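Local structure of tyrosinase (6JU8) at residues 386-391 with 446-451; 110-115 with 435-440; 215-220 with 226-231. The protein probably catalyses, through a dinuclear copper centre, the oxidation of L-tyrosine and L-dopa to L-dopaquinone, this chain being the piece that holds its central copper-binding domain. The protein carries 1 engineered substitution. All coordinates share one frame; numbering follows the deposited sequence.

Contact 1 of 3, residues 386-391 with 446-451; sequences WQTVNS and SRIRKE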
loop_
_atom_site.group_PDB
_atom_site.type_symbol
_atom_site.label_atom_id
_atom_site.label_comp_id
_atom_site.label_asym_id
_atom_site.label_seq_id
_atom_site.Cartn_x
_atom_site.Cartn_y
_atom_site.Cartn_z
ATOM N N TRP A 386 -0.212 -29.366 18.770
ATOM C CA TRP A 386 0.812 -30.415 18.787
ATOM C C TRP A 386 0.895 -31.006 20.183
ATOM O O TRP A 386 1.024 -32.231 20.324
ATOM C CB TRP A 386 2.157 -29.835 18.323
ATOM C CG TRP A 386 3.208 -30.883 18.154
ATOM C CD1 TRP A 386 3.451 -31.553 16.977
ATOM C CD2 TRP A 386 4.130 -31.412 19.120
ATOM N NE1 TRP A 386 4.474 -32.442 17.158
ATOM C CE2 TRP A 386 4.913 -32.382 18.467
ATOM C CE3 TRP A 386 4.378 -31.142 20.466
ATOM C CZ2 TRP A 386 5.930 -33.114 19.095
ATOM C CZ3 TRP A 386 5.393 -31.869 21.092
ATOM C CH2 TRP A 386 6.153 -32.830 20.430
ATOM N N GLN A 387 0.799 -30.175 21.229
ATOM C CA GLN A 387 0.814 -30.721 22.593
ATOM C C GLN A 387 -0.343 -31.703 22.797
ATOM O O GLN A 387 -0.174 -32.747 23.415
ATOM C CB GLN A 387 0.701 -29.618 23.628
ATOM C CG GLN A 387 1.924 -28.721 23.788
ATOM C CD GLN A 387 1.611 -27.684 24.852
ATOM O OE1 GLN A 387 1.324 -26.522 24.540
ATOM N NE2 GLN A 387 1.608 -28.087 26.119
ATOM N N THR A 388 -1.509 -31.359 22.282
ATOM C CA THR A 388 -2.703 -32.192 22.449
ATOM C C THR A 388 -2.504 -33.586 21.878
ATOM O O THR A 388 -2.941 -34.562 22.495
ATOM C CB THR A 388 -3.907 -31.503 21.787
ATOM O OG1 THR A 388 -4.186 -30.259 22.479
ATOM C CG2 THR A 388 -5.157 -32.352 21.875
ATOM N N VAL A 389 -1.839 -33.672 20.712
ATOM C CA VAL A 389 -1.677 -34.992 20.099
ATOM C C VAL A 389 -0.306 -35.603 20.370
ATOM O O VAL A 389 -0.018 -36.694 19.859
ATOM C CB VAL A 389 -2.004 -34.935 18.594
ATOM C CG1 VAL A 389 -3.437 -34.448 18.414
ATOM C CG2 VAL A 389 -1.076 -34.000 17.827
ATOM N N ASN A 390 0.502 -34.974 21.221
ATOM C CA ASN A 390 1.800 -35.496 21.661
ATOM C C ASN A 390 1.967 -35.304 23.159
ATOM O O ASN A 390 2.922 -34.726 23.647
ATOM C CB ASN A 390 2.946 -34.816 20.911
ATOM C CG ASN A 390 2.963 -35.165 19.442
ATOM O OD1 ASN A 390 3.467 -36.204 19.030
ATOM N ND2 ASN A 390 2.348 -34.308 18.638
ATOM N N SER A 391 0.978 -35.813 23.908
ATOM C CA SER A 391 1.024 -35.677 25.356
ATOM C C SER A 391 2.323 -36.271 25.908
ATOM O O SER A 391 2.738 -37.356 25.494
ATOM C CB SER A 391 -0.157 -36.412 26.011
ATOM O OG SER A 391 -0.128 -36.214 27.413
ATOM N N SER A 446 -11.377 -35.776 20.778
ATOM C CA SER A 446 -11.868 -36.773 19.849
ATOM C C SER A 446 -11.975 -36.243 18.422
ATOM O O SER A 446 -12.124 -37.028 17.486
ATOM C CB SER A 446 -13.270 -37.266 20.262
ATOM O OG SER A 446 -13.229 -37.942 21.506
ATOM N N ARG A 447 -11.968 -34.928 18.282
ATOM C CA ARG A 447 -12.251 -34.282 17.006
ATOM C C ARG A 447 -10.988 -33.745 16.360
ATOM O O ARG A 447 -10.958 -33.418 15.171
ATOM C CB ARG A 447 -13.230 -33.126 17.279
ATOM C CG ARG A 447 -13.871 -32.536 16.008
ATOM C CD ARG A 447 -14.976 -31.595 16.476
ATOM N NE ARG A 447 -15.650 -30.905 15.368
ATOM C CZ ARG A 447 -16.884 -30.441 15.500
ATOM N NH1 ARG A 447 -17.562 -30.560 16.629
ATOM N NH2 ARG A 447 -17.454 -29.831 14.488
ATOM N N ILE A 448 -9.922 -33.580 17.147
ATOM C CA ILE A 448 -8.801 -32.765 16.664
ATOM C C ILE A 448 -8.129 -33.330 15.432
ATOM O O ILE A 448 -7.738 -32.558 14.530
ATOM C CB ILE A 448 -7.810 -32.464 17.802
ATOM C CG1 ILE A 448 -6.807 -31.382 17.385
ATOM C CG2 ILE A 448 -7.092 -33.679 18.352
ATOM C CD1 ILE A 448 -6.012 -30.827 18.529
ATOM N N ARG A 449 -7.942 -34.644 15.342
ATOM C CA ARG A 449 -7.197 -35.182 14.195
ATOM C C ARG A 449 -7.983 -34.993 12.914
ATOM O O ARG A 449 -7.471 -34.683 11.840
ATOM C CB ARG A 449 -6.803 -36.634 14.472
ATOM C CG ARG A 449 -5.810 -36.737 15.630
ATOM C CD ARG A 449 -5.088 -38.082 15.568
ATOM N NE ARG A 449 -3.786 -37.999 16.210
ATOM C CZ ARG A 449 -2.623 -37.914 15.569
ATOM N NH1 ARG A 449 -2.574 -37.899 14.243
ATOM N NH2 ARG A 449 -1.502 -37.843 16.267
ATOM N N LYS A 450 -9.307 -35.149 13.001
ATOM C CA LYS A 450 -10.193 -34.885 11.876
ATOM C C LYS A 450 -10.152 -33.415 11.467
ATOM O O LYS A 450 -10.078 -33.083 10.277
ATOM C CB LYS A 450 -11.627 -35.286 12.219
ATOM N N GLU A 451 -10.209 -32.504 12.447
ATOM C CA GLU A 451 -10.177 -31.080 12.133
ATOM C C GLU A 451 -8.858 -30.695 11.477
ATOM O O GLU A 451 -8.843 -29.903 10.541
ATOM C CB GLU A 451 -10.441 -30.267 13.400
ATOM C CG GLU A 451 -10.585 -28.785 13.110
ATOM C CD GLU A 451 -11.178 -27.947 14.231
ATOM O OE1 GLU A 451 -11.774 -28.512 15.186
ATOM O OE2 GLU A 451 -11.089 -26.699 14.109
#
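Val389 meets Ile448 methyl to methyl: its CG1 branch stands 3.7 Å from CG2 of Ile448, and the two side chains cross at a slant. This is a small apolar contact between the end region of one helix and the opening turn of another, made without any hydrogen bond from one segment to the other. Ile448 serves two neighbours with its two branches. Its longer branch leaves trans to the backbone nitrogen (chi1 -168°) and stays extended, which carries CD1 to within 3.8 Å of Thr388 CG2, while the shorter CG2 branch is left facing the valine. Thr388 turns CB and its methyl to the isoleucine, while its hydroxyl OG1 is bonded to Ala384 O, one turn back along its own helix. The apolar patch is therefore built from Val389, the two branches of Ile448 and the methyl side of Thr388.

Arg449 closes a further side of Val389. From CG to NE its chain runs extended, and NH2 arrives obliquely at 3.8 Å from Val389 CB; since two conformers of this arginine are deposited, that approach describes one of them and is the less certain part of the contact. Beyond the valine the chain is tied back by Asn390, whose ND2 gives a bond of 3.0 Å to Trp386 O at 159° while lying above one face of the Trp386 indole, toward its rim. That indole in turn stacks with Phe301.

Helix 371-389, which brings copper ligand His376 to the active site near its start, thus meets helix 448-456 at its far end, with Trp432 lying against Thr388 and strands 412-415 and 420-423 falling in the chain between the two helices.

Contact 2 of 3, residues 110-115 with 435-440; sequences YVTLYE and LNYDYA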
loop_
_atom_site.group_PDB
_atom_site.type_symbol
_atom_site.label_atom_id
_atom_site.label_comp_id
_atom_site.label_asym_id
_atom_site.label_seq_id
_atom_site.Cartn_x
_atom_site.Cartn_y
_atom_site.Cartn_z
ATOM N N TYR A 110 4.417 -13.967 25.948
ATOM C CA TYR A 110 4.415 -12.650 25.291
ATOM C C TYR A 110 3.055 -12.343 24.697
ATOM O O TYR A 110 2.545 -11.220 24.873
ATOM C CB TYR A 110 5.481 -12.655 24.207
ATOM C CG TYR A 110 5.900 -11.324 23.635
ATOM C CD1 TYR A 110 5.905 -10.148 24.366
ATOM C CD2 TYR A 110 6.336 -11.264 22.307
ATOM C CE1 TYR A 110 6.319 -8.944 23.817
ATOM C CE2 TYR A 110 6.791 -10.076 21.744
ATOM C CZ TYR A 110 6.758 -8.911 22.501
ATOM O OH TYR A 110 7.211 -7.753 21.905
ATOM N N VAL A 111 2.464 -13.318 23.998
ATOM C CA VAL A 111 1.144 -13.093 23.384
ATOM C C VAL A 111 0.089 -12.854 24.467
ATOM O O VAL A 111 -0.793 -12.005 24.303
ATOM C CB VAL A 111 0.764 -14.287 22.504
ATOM C CG1 VAL A 111 -0.697 -14.192 22.020
ATOM C CG2 VAL A 111 1.689 -14.375 21.293
ATOM N N THR A 112 0.186 -13.567 25.587
ATOM C CA THR A 112 -0.763 -13.398 26.683
ATOM C C THR A 112 -0.611 -12.018 27.314
ATOM O O THR A 112 -1.607 -11.384 27.686
ATOM C CB THR A 112 -0.518 -14.479 27.744
ATOM O OG1 THR A 112 -0.818 -15.756 27.163
ATOM C CG2 THR A 112 -1.437 -14.321 28.950
ATOM N N LEU A 113 0.603 -11.501 27.441
ATOM C CA LEU A 113 0.797 -10.135 27.932
ATOM C C LEU A 113 0.030 -9.148 27.053
ATOM O O LEU A 113 -0.669 -8.266 27.546
ATOM C CB LEU A 113 2.294 -9.799 27.952
ATOM C CG LEU A 113 2.705 -8.344 28.089
ATOM C CD1 LEU A 113 2.225 -7.740 29.411
ATOM C CD2 LEU A 113 4.216 -8.167 27.962
ATOM N N TYR A 114 0.196 -9.266 25.736
ATOM C CA TYR A 114 -0.451 -8.339 24.797
ATOM C C TYR A 114 -1.969 -8.418 24.946
ATOM O O TYR A 114 -2.643 -7.395 25.031
ATOM C CB TYR A 114 -0.058 -8.722 23.395
ATOM C CG TYR A 114 -0.434 -7.849 22.230
ATOM C CD1 TYR A 114 0.047 -6.561 22.080
ATOM C CD2 TYR A 114 -1.255 -8.362 21.223
ATOM C CE1 TYR A 114 -0.285 -5.767 20.992
ATOM C CE2 TYR A 114 -1.572 -7.591 20.124
ATOM C CZ TYR A 114 -1.095 -6.302 20.012
ATOM O OH TYR A 114 -1.411 -5.564 18.901
ATOM N N GLU A 115 -2.468 -9.652 24.960
ATOM C CA GLU A 115 -3.909 -9.865 25.128
ATOM C C GLU A 115 -4.433 -9.249 26.420
ATOM O O GLU A 115 -5.517 -8.638 26.436
ATOM C CB GLU A 115 -4.187 -11.368 25.109
ATOM C CG GLU A 115 -5.630 -11.789 25.307
ATOM C CD GLU A 115 -5.746 -13.302 25.231
ATOM O OE1 GLU A 115 -6.299 -13.810 24.247
ATOM O OE2 GLU A 115 -5.231 -13.980 26.154
ATOM N N LEU A 435 -3.940 -19.773 31.539
ATOM C CA LEU A 435 -3.915 -18.346 31.207
ATOM C C LEU A 435 -5.289 -17.860 30.759
ATOM O O LEU A 435 -5.438 -16.745 30.272
ATOM C CB LEU A 435 -2.861 -18.098 30.111
ATOM C CG LEU A 435 -1.429 -18.466 30.515
ATOM C CD1 LEU A 435 -0.491 -18.417 29.316
ATOM C CD2 LEU A 435 -0.970 -17.539 31.637
ATOM N N ASN A 436 -6.288 -18.718 30.917
ATOM C CA ASN A 436 -7.688 -18.423 30.704
ATOM C C ASN A 436 -8.038 -18.112 29.248
ATOM O O ASN A 436 -8.825 -17.199 28.960
ATOM C CB ASN A 436 -8.184 -17.258 31.577
ATOM C CG ASN A 436 -9.697 -17.305 31.714
ATOM O OD1 ASN A 436 -10.300 -18.379 31.595
ATOM N ND2 ASN A 436 -10.366 -16.184 31.964
ATOM N N TYR A 437 -7.492 -18.863 28.312
ATOM C CA TYR A 437 -7.941 -18.859 26.930
ATOM C C TYR A 437 -7.864 -20.293 26.415
ATOM O O TYR A 437 -7.208 -21.160 27.004
ATOM C CB TYR A 437 -7.114 -17.933 26.040
ATOM C CG TYR A 437 -5.675 -18.367 25.830
ATOM C CD1 TYR A 437 -5.338 -19.280 24.854
ATOM C CD2 TYR A 437 -4.652 -17.864 26.640
ATOM C CE1 TYR A 437 -4.012 -19.676 24.680
ATOM C CE2 TYR A 437 -3.325 -18.229 26.470
ATOM C CZ TYR A 437 -3.016 -19.144 25.476
ATOM O OH TYR A 437 -1.694 -19.506 25.311
ATOM N N ASP A 438 -8.531 -20.501 25.289
ATOM C CA ASP A 438 -8.434 -21.815 24.634
ATOM C C ASP A 438 -8.599 -21.603 23.128
ATOM O O ASP A 438 -8.828 -20.474 22.670
ATOM C CB ASP A 438 -9.481 -22.755 25.195
ATOM C CG ASP A 438 -9.188 -24.234 25.110
ATOM O OD1 ASP A 438 -8.171 -24.612 24.487
ATOM O OD2 ASP A 438 -9.999 -25.009 25.661
ATOM N N TYR A 439 -8.458 -22.674 22.357
ATOM C CA TYR A 439 -8.715 -22.677 20.920
ATOM C C TYR A 439 -9.846 -23.655 20.623
ATOM O O TYR A 439 -9.917 -24.716 21.241
ATOM C CB TYR A 439 -7.455 -23.095 20.141
ATOM C CG TYR A 439 -6.301 -22.156 20.442
ATOM C CD1 TYR A 439 -6.266 -20.893 19.849
ATOM C CD2 TYR A 439 -5.282 -22.534 21.318
ATOM C CE1 TYR A 439 -5.225 -20.012 20.109
ATOM C CE2 TYR A 439 -4.237 -21.655 21.586
ATOM C CZ TYR A 439 -4.218 -20.401 20.986
ATOM O OH TYR A 439 -3.196 -19.504 21.242
ATOM N N ALA A 440 -10.711 -23.334 19.679
ATOM C CA ALA A 440 -11.778 -24.282 19.342
ATOM C C ALA A 440 -11.229 -25.667 19.010
ATOM O O ALA A 440 -11.793 -26.689 19.423
ATOM C CB ALA A 440 -12.607 -23.801 18.164
HETATM O O HOH W 1 -6.568 -14.766 28.606
#
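With chi1 at -65°, Thr112 holds OG1 beside its own backbone nitrogen, and with chi1 at 67° Tyr437 sets CG between its backbone nitrogen and carbonyl carbon; together these torsions bring Tyr437 CE2 to 3.6 Å from Thr112 OG1. The setting is the tyrosinase copper-binding fold: helix 103-129 supplies copper ligand His107, and Tyr437 and Tyr439 form the Tyr-x-Tyr motif of fungal tyrosinases. Both of their hydroxyls bond to Asp380 on helix 371-389, so the segment 435-440 lies against two of the helices that carry copper ligands. Tyr439 CE2 lies in the plane of the Tyr437 ring, at its edge.

The buried threonine hydroxyl has a partner of its own, Arg108 O of the same helix. Leu435 comes to the same hydroxyl oxygen from another direction, its CD1 reaching 3.4 Å from Thr112 OG1. One turn on, the extended side chain of Glu115 passes Tyr437 with its carboxylate inclined by 66° to the ring. OE1 of this glutamate pairs with Arg23 and also takes the Leu147 backbone N-H. The other oxygen looks to water 1, which sits 2.9 Å from Glu115 OE2 and 2.8 Å from Leu435 O, though it has more acceptors around it than protons to give.

Contact 3 of 3, residues 215-220 with 226-231; sequences ITSQKT and SFDLPF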
loop_
_atom_site.group_PDB
_atom_site.type_symbol
_atom_site.label_atom_id
_atom_site.label_comp_id
_atom_site.label_asym_id
_atom_site.label_seq_id
_atom_site.Cartn_x
_atom_site.Cartn_y
_atom_site.Cartn_z
ATOM N N ILE A 215 15.459 3.478 17.104
ATOM C CA ILE A 215 15.610 2.263 16.323
ATOM C C ILE A 215 16.730 2.487 15.315
ATOM O O ILE A 215 16.635 3.387 14.486
ATOM C CB ILE A 215 14.303 1.914 15.580
ATOM C CG1 ILE A 215 13.094 1.774 16.513
ATOM C CG2 ILE A 215 14.471 0.667 14.706
ATOM C CD1 ILE A 215 13.148 0.586 17.443
ATOM N N THR A 216 17.788 1.695 15.355
ATOM C CA THR A 216 18.861 1.787 14.372
ATOM C C THR A 216 18.523 1.014 13.106
ATOM O O THR A 216 17.586 0.235 13.061
ATOM C CB THR A 216 20.182 1.247 14.944
ATOM O OG1 THR A 216 20.055 -0.145 15.219
ATOM C CG2 THR A 216 20.516 1.941 16.271
ATOM N N SER A 217 19.335 1.229 12.070
ATOM C CA SER A 217 19.366 0.261 10.978
ATOM C C SER A 217 19.735 -1.114 11.554
ATOM O O SER A 217 20.263 -1.243 12.664
ATOM C CB SER A 217 20.344 0.658 9.892
ATOM O OG SER A 217 21.696 0.687 10.334
ATOM N N GLN A 218 19.405 -2.153 10.789
ATOM C CA GLN A 218 19.580 -3.524 11.232
ATOM C C GLN A 218 20.283 -4.346 10.164
ATOM O O GLN A 218 19.822 -4.502 9.032
ATOM C CB GLN A 218 18.210 -4.129 11.558
ATOM C CG GLN A 218 17.422 -3.315 12.571
ATOM C CD GLN A 218 18.048 -3.268 13.947
ATOM O OE1 GLN A 218 18.776 -4.171 14.376
ATOM N NE2 GLN A 218 17.723 -2.223 14.704
ATOM N N LYS A 219 21.462 -4.870 10.479
ATOM C CA LYS A 219 22.339 -5.516 9.501
ATOM C C LYS A 219 21.834 -6.944 9.260
ATOM O O LYS A 219 21.561 -7.650 10.225
ATOM C CB LYS A 219 23.810 -5.546 9.910
ATOM C CG LYS A 219 24.763 -5.941 8.777
ATOM C CD LYS A 219 26.172 -6.061 9.299
ATOM C CE LYS A 219 26.785 -4.778 9.817
ATOM N NZ LYS A 219 26.703 -3.625 8.890
ATOM N N THR A 220 21.690 -7.268 7.984
ATOM C CA THR A 220 21.133 -8.553 7.570
ATOM C C THR A 220 21.962 -9.094 6.417
ATOM O O THR A 220 22.572 -8.322 5.686
ATOM C CB THR A 220 19.686 -8.382 7.060
ATOM O OG1 THR A 220 19.095 -9.644 6.733
ATOM C CG2 THR A 220 19.661 -7.571 5.773
ATOM N N SER A 226 26.279 -8.330 3.274
ATOM C CA SER A 226 25.651 -7.567 4.346
ATOM C C SER A 226 24.894 -6.342 3.843
ATOM O O SER A 226 25.406 -5.602 3.003
ATOM C CB SER A 226 26.741 -7.064 5.302
ATOM O OG SER A 226 27.500 -8.131 5.833
ATOM N N PHE A 227 23.701 -6.114 4.397
ATOM C CA PHE A 227 22.904 -4.925 4.117
ATOM C C PHE A 227 22.390 -4.342 5.426
ATOM O O PHE A 227 21.963 -5.098 6.294
ATOM C CB PHE A 227 21.720 -5.265 3.193
ATOM C CG PHE A 227 22.230 -5.698 1.843
ATOM C CD1 PHE A 227 22.511 -4.801 0.826
ATOM C CD2 PHE A 227 22.496 -7.043 1.640
ATOM C CE1 PHE A 227 23.055 -5.230 -0.374
ATOM C CE2 PHE A 227 23.030 -7.475 0.433
ATOM C CZ PHE A 227 23.302 -6.576 -0.570
ATOM N N ASP A 228 22.428 -3.017 5.535
ATOM C CA ASP A 228 21.855 -2.332 6.679
ATOM C C ASP A 228 20.431 -1.895 6.365
ATOM O O ASP A 228 20.153 -0.911 5.667
ATOM C CB ASP A 228 22.751 -1.153 7.062
ATOM C CG ASP A 228 24.141 -1.591 7.486
ATOM O OD1 ASP A 228 24.221 -2.482 8.352
ATOM O OD2 ASP A 228 25.145 -1.086 6.952
ATOM N N LEU A 229 19.472 -2.705 6.821
ATOM C CA LEU A 229 18.055 -2.393 6.531
ATOM C C LEU A 229 17.703 -1.097 7.217
ATOM O O LEU A 229 17.929 -0.990 8.429
ATOM C CB LEU A 229 17.189 -3.535 7.086
ATOM C CG LEU A 229 17.457 -4.933 6.503
ATOM C CD1 LEU A 229 16.521 -5.963 7.117
ATOM C CD2 LEU A 229 17.289 -4.860 4.995
ATOM N N PRO A 230 17.204 -0.110 6.473
ATOM C CA PRO A 230 17.085 1.255 7.016
ATOM C C PRO A 230 15.874 1.540 7.889
ATOM O O PRO A 230 15.151 2.526 7.694
ATOM C CB PRO A 230 17.028 2.118 5.749
ATOM C CG PRO A 230 16.335 1.234 4.732
ATOM C CD PRO A 230 16.870 -0.152 5.033
ATOM N N PHE A 231 15.662 0.714 8.913
ATOM C CA PHE A 231 14.525 0.866 9.822
ATOM C C PHE A 231 14.639 2.158 10.618
ATOM O O PHE A 231 13.597 2.631 11.084
ATOM C CB PHE A 231 14.408 -0.352 10.728
ATOM C CG PHE A 231 14.040 -1.591 9.954
ATOM C CD1 PHE A 231 12.864 -1.682 9.228
ATOM C CD2 PHE A 231 14.888 -2.693 9.946
ATOM C CE1 PHE A 231 12.524 -2.823 8.544
ATOM C CE2 PHE A 231 14.529 -3.860 9.298
ATOM C CZ PHE A 231 13.327 -3.955 8.614
HETATM O O HOH W 2 22.821 -1.844 10.614
HETATM O O HOH W 3 26.711 -3.534 5.612
#
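Thr220 and Phe227 face each other as a hydrogen-bonded pair of an antiparallel ladder, with Thr220 N 2.8 Å from Phe227 O and the return bond equally short. The Gln218-Leu229 pair is also doubly bonded, though Leu229 N approaches Gln218 O from above its carbonyl plane. The tighter side of the contact is the face shared by Gln218, Thr220, Phe227 and Leu229, where Thr220 CG2 presses to 3.5 Å from Leu229 CG; both residues have a second deposited conformer, so this fit is somewhat uncertain. Gln218 bends at chi2 (-65°), which lays CG at the edge of the Phe231 ring, 3.7 Å from CD2, while its amide gives a bond to Thr216 O from above the carbonyl plane. Trp75 and Pro364 border the same glutamine, and Phe344 lies against Leu229.

The other face is polar and looser. Lys219 and Asp228, a non-hydrogen-bonded pair, run side by side. Bends at chi3 and chi4 fold the lysine back, so that NZ meets the syn lone pair of Asp228 OD1 at 2.8 Å in a salt bridge. Water 2 gives Asp228 OD1 a further bond of 2.7 Å and reaches on to Ser217 OG; water 3 bonds to Asp228 OD2 and only weakly to the lysine.

Past Leu229 an inverse gamma turn centred on Pro230 leads to Phe231, whose ring meets that of His359. Strands 218-222 and 225-229 thus form a two-stranded antiparallel beta hairpin in the tyrosinase central domain, with Gln218 and Leu229 buried on one face and a hydrated salt bridge on the other.

In the fold
Contacts 1 and 2 share a theme: each lays the C-terminal part of the chain against a helix that carries a copper ligand, and contact 2 reaches the helix of contact 1 as well, through Asp380. Their nearest atoms are about 5 Å apart, yet contact 2 is fully buried and sets one tyrosine ring against a hydroxyl and a carboxylate, with a bridging water, whereas contact 1 is partly exposed and mainly apolar. Contact 3 lies on the opposite side of the chain's centre from both, about 41 Å from contact 1 between centres. It joins neighbours in sequence through backbone bonds and a salt bridge, which neither long-range contact uses across its segments.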